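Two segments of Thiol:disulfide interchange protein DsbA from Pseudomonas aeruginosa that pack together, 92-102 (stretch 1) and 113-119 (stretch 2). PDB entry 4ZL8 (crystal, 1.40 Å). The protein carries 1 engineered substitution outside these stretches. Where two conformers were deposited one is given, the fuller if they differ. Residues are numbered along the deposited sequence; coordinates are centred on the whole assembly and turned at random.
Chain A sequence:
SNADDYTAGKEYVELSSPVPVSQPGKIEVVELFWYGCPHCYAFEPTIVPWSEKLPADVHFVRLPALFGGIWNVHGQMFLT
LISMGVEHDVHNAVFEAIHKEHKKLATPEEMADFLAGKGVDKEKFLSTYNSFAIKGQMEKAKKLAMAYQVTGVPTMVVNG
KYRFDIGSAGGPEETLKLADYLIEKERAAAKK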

# COMPACT_ATOMS: atom_id res chain seq x y z
N ASN A 92 8.63 -8.65 3.18
CA ASN A 92 8.89 -9.69 2.19
C ASN A 92 8.47 -11.04 2.77
O ASN A 92 7.89 -11.88 2.07
CB ASN A 92 10.36 -9.76 1.76
CG ASN A 92 10.85 -8.50 1.06
OD1 ASN A 92 10.06 -7.69 0.58
ND2 ASN A 92 12.16 -8.34 1.00
N ALA A 93 8.75 -11.27 4.05
CA ALA A 93 8.42 -12.54 4.68
C ALA A 93 6.91 -12.81 4.70
O ALA A 93 6.50 -13.96 4.55
CB ALA A 93 8.99 -12.59 6.10
N VAL A 94 6.11 -11.77 4.89
CA VAL A 94 4.66 -11.96 4.91
C VAL A 94 4.19 -12.35 3.52
O VAL A 94 3.45 -13.32 3.36
CB VAL A 94 3.92 -10.70 5.41
CG1 VAL A 94 2.42 -10.82 5.20
CG2 VAL A 94 4.23 -10.45 6.89
N PHE A 95 4.65 -11.64 2.50
CA PHE A 95 4.32 -12.02 1.13
C PHE A 95 4.77 -13.45 0.84
O PHE A 95 4.03 -14.22 0.19
CB PHE A 95 4.96 -11.06 0.12
CG PHE A 95 4.06 -9.95 -0.34
CD1 PHE A 95 2.93 -10.23 -1.10
CD2 PHE A 95 4.35 -8.62 -0.06
CE1 PHE A 95 2.10 -9.23 -1.55
CE2 PHE A 95 3.51 -7.61 -0.51
CZ PHE A 95 2.41 -7.91 -1.26
N GLU A 96 5.97 -13.83 1.27
CA GLU A 96 6.48 -15.15 0.95
C GLU A 96 5.67 -16.23 1.70
O GLU A 96 5.39 -17.30 1.15
CB GLU A 96 7.98 -15.25 1.26
CG GLU A 96 8.71 -16.33 0.46
CD GLU A 96 8.95 -15.96 -1.02
OE1 GLU A 96 8.47 -14.90 -1.52
OE2 GLU A 96 9.64 -16.75 -1.70
N ALA A 97 5.30 -15.94 2.94
CA ALA A 97 4.51 -16.91 3.73
C ALA A 97 3.19 -17.24 3.02
O ALA A 97 2.79 -18.39 2.91
CB ALA A 97 4.24 -16.37 5.11
N ILE A 98 2.54 -16.20 2.54
CA ILE A 98 1.22 -16.35 1.93
C ILE A 98 1.30 -17.00 0.56
O ILE A 98 0.52 -17.88 0.25
CB ILE A 98 0.52 -15.00 1.87
CG1 ILE A 98 0.13 -14.57 3.29
CG2 ILE A 98 -0.71 -15.04 0.96
CD1 ILE A 98 -0.31 -13.11 3.43
N HIS A 99 2.28 -16.62 -0.25
CA HIS A 99 2.32 -17.05 -1.64
C HIS A 99 3.22 -18.23 -1.91
O HIS A 99 3.01 -18.93 -2.87
CB HIS A 99 2.69 -15.89 -2.56
CG HIS A 99 1.67 -14.82 -2.57
ND1 HIS A 99 0.58 -14.83 -3.43
CD2 HIS A 99 1.52 -13.73 -1.79
CE1 HIS A 99 -0.18 -13.78 -3.18
NE2 HIS A 99 0.36 -13.10 -2.19
N LYS A 100 4.22 -18.45 -1.09
CA LYS A 100 5.10 -19.59 -1.31
C LYS A 100 4.91 -20.68 -0.25
O LYS A 100 4.99 -21.87 -0.58
CB LYS A 100 6.56 -19.13 -1.35
CG LYS A 100 6.91 -18.29 -2.57
CD LYS A 100 6.46 -18.94 -3.88
CE LYS A 100 6.88 -18.12 -5.09
NZ LYS A 100 5.85 -18.12 -6.16
N GLU A 101 4.67 -20.29 0.99
CA GLU A 101 4.62 -21.26 2.09
C GLU A 101 3.20 -21.72 2.43
O GLU A 101 3.01 -22.48 3.37
CB GLU A 101 5.28 -20.68 3.34
CG GLU A 101 6.71 -20.19 3.15
CD GLU A 101 7.19 -19.37 4.34
OE1 GLU A 101 6.63 -19.53 5.45
OE2 GLU A 101 8.10 -18.54 4.17
N HIS A 102 2.21 -21.24 1.68
CA HIS A 102 0.83 -21.67 1.85
C HIS A 102 0.22 -21.30 3.21
O HIS A 102 -0.77 -21.90 3.63
CB HIS A 102 0.73 -23.19 1.63
CG HIS A 102 1.21 -23.65 0.28
ND1 HIS A 102 0.77 -23.06 -0.89
CD2 HIS A 102 2.07 -24.62 -0.08
CE1 HIS A 102 1.35 -23.66 -1.92
NE2 HIS A 102 2.14 -24.61 -1.45
N ASP A 113 1.79 -16.08 15.75
CA ASP A 113 2.66 -17.24 15.81
C ASP A 113 3.68 -17.20 14.67
O ASP A 113 4.87 -17.44 14.87
CB ASP A 113 1.84 -18.52 15.76
CG ASP A 113 1.12 -18.79 17.06
OD1 ASP A 113 1.44 -18.12 18.07
OD2 ASP A 113 0.23 -19.68 17.08
N PHE A 114 3.23 -16.87 13.47
CA PHE A 114 4.14 -16.73 12.35
C PHE A 114 5.12 -15.58 12.59
O PHE A 114 6.33 -15.74 12.38
CB PHE A 114 3.37 -16.45 11.05
CG PHE A 114 4.26 -15.98 9.93
CD1 PHE A 114 5.12 -16.85 9.32
CD2 PHE A 114 4.26 -14.66 9.54
CE1 PHE A 114 5.97 -16.40 8.32
CE2 PHE A 114 5.11 -14.22 8.53
CZ PHE A 114 5.95 -15.09 7.94
N LEU A 115 4.60 -14.44 12.98
CA LEU A 115 5.41 -13.23 13.12
C LEU A 115 6.42 -13.36 14.25
O LEU A 115 7.50 -12.78 14.18
CB LEU A 115 4.51 -12.02 13.30
CG LEU A 115 3.68 -11.65 12.06
CD1 LEU A 115 2.58 -10.69 12.48
CD2 LEU A 115 4.58 -11.07 10.95
N ALA A 116 6.11 -14.15 15.28
CA ALA A 116 7.07 -14.42 16.35
C ALA A 116 8.34 -15.03 15.77
O ALA A 116 9.46 -14.76 16.24
CB ALA A 116 6.45 -15.35 17.41
N GLY A 117 8.19 -15.90 14.78
CA GLY A 117 9.32 -16.51 14.12
C GLY A 117 10.20 -15.51 13.40
O GLY A 117 11.37 -15.81 13.11
N LYS A 118 9.64 -14.34 13.13
CA LYS A 118 10.35 -13.26 12.46
C LYS A 118 10.76 -12.16 13.44
O LYS A 118 11.19 -11.08 13.02
CB LYS A 118 9.49 -12.69 11.33
CG LYS A 118 9.03 -13.74 10.32
CD LYS A 118 10.19 -14.45 9.65
CE LYS A 118 9.72 -15.53 8.68
NZ LYS A 118 10.85 -16.13 7.93
N GLY A 119 10.65 -12.44 14.74
CA GLY A 119 11.12 -11.53 15.78
C GLY A 119 10.07 -10.62 16.39
O GLY A 119 10.37 -9.89 17.34

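The contact is small and almost wholly apolar: no hydrogen bond crosses it, and the two stretches together bury 217 Å². Its centre is Phe114, whose CA-to-CB bond points toward the helix of stretch 1. With chi1 at 167° (t) and chi2 at 72°, the side chain extends so that the tip of the ring reaches a surface formed by Ala93, Val94 and Ala97, residues brought to one side by the helical repeat.

Alanine suits the two helical positions that point toward stretch 2, because a methyl group lets the ring come close to the helix. Ala97 CB lies 3.5 Å from Phe114 CZ, a tight van der Waals contact, and Ala93 CB is 4.3 Å from the same CZ atom. The backbone takes part as well: Ala93 O stands 3.6 Å from Phe114 CZ, while also accepting the helical hydrogen bond from Ala97 N at 2.8 Å.

Val94 leaves its helix sideways. In its t rotamer (chi1 170°), CG2 reaches Phe114 CE2 at 4.2 Å, near the plane of the ring and at its edge, and Leu115 CD2 at 4.1 Å. Leu115 also starts out sideways, but its m,t conformation (chi1 -68°, chi2 165°) brings its end nearer to stretch 1, so two branched aliphatic side chains meet beside the aromatic ring.

Longer, polar side chains border this patch. Lys118 (m, m, t, t) bends at its first two torsions and then runs extended; its CE lies 4.0 Å from Ala93 CB, with Lys118 NZ still 4.4 Å from Ala93 CB, so the end of the chain lies along the methyl group without a hydrogen bond to stretch 1. Glu101, m then t, places OE1 4.3 Å from Phe114 CE1, a loose approach at the margin. Beyond Lys118, Gly119 adopts phi 97°, psi -3°, where a CB would jam against the preceding carbonyl oxygen; the backbone itself therefore calls for glycine.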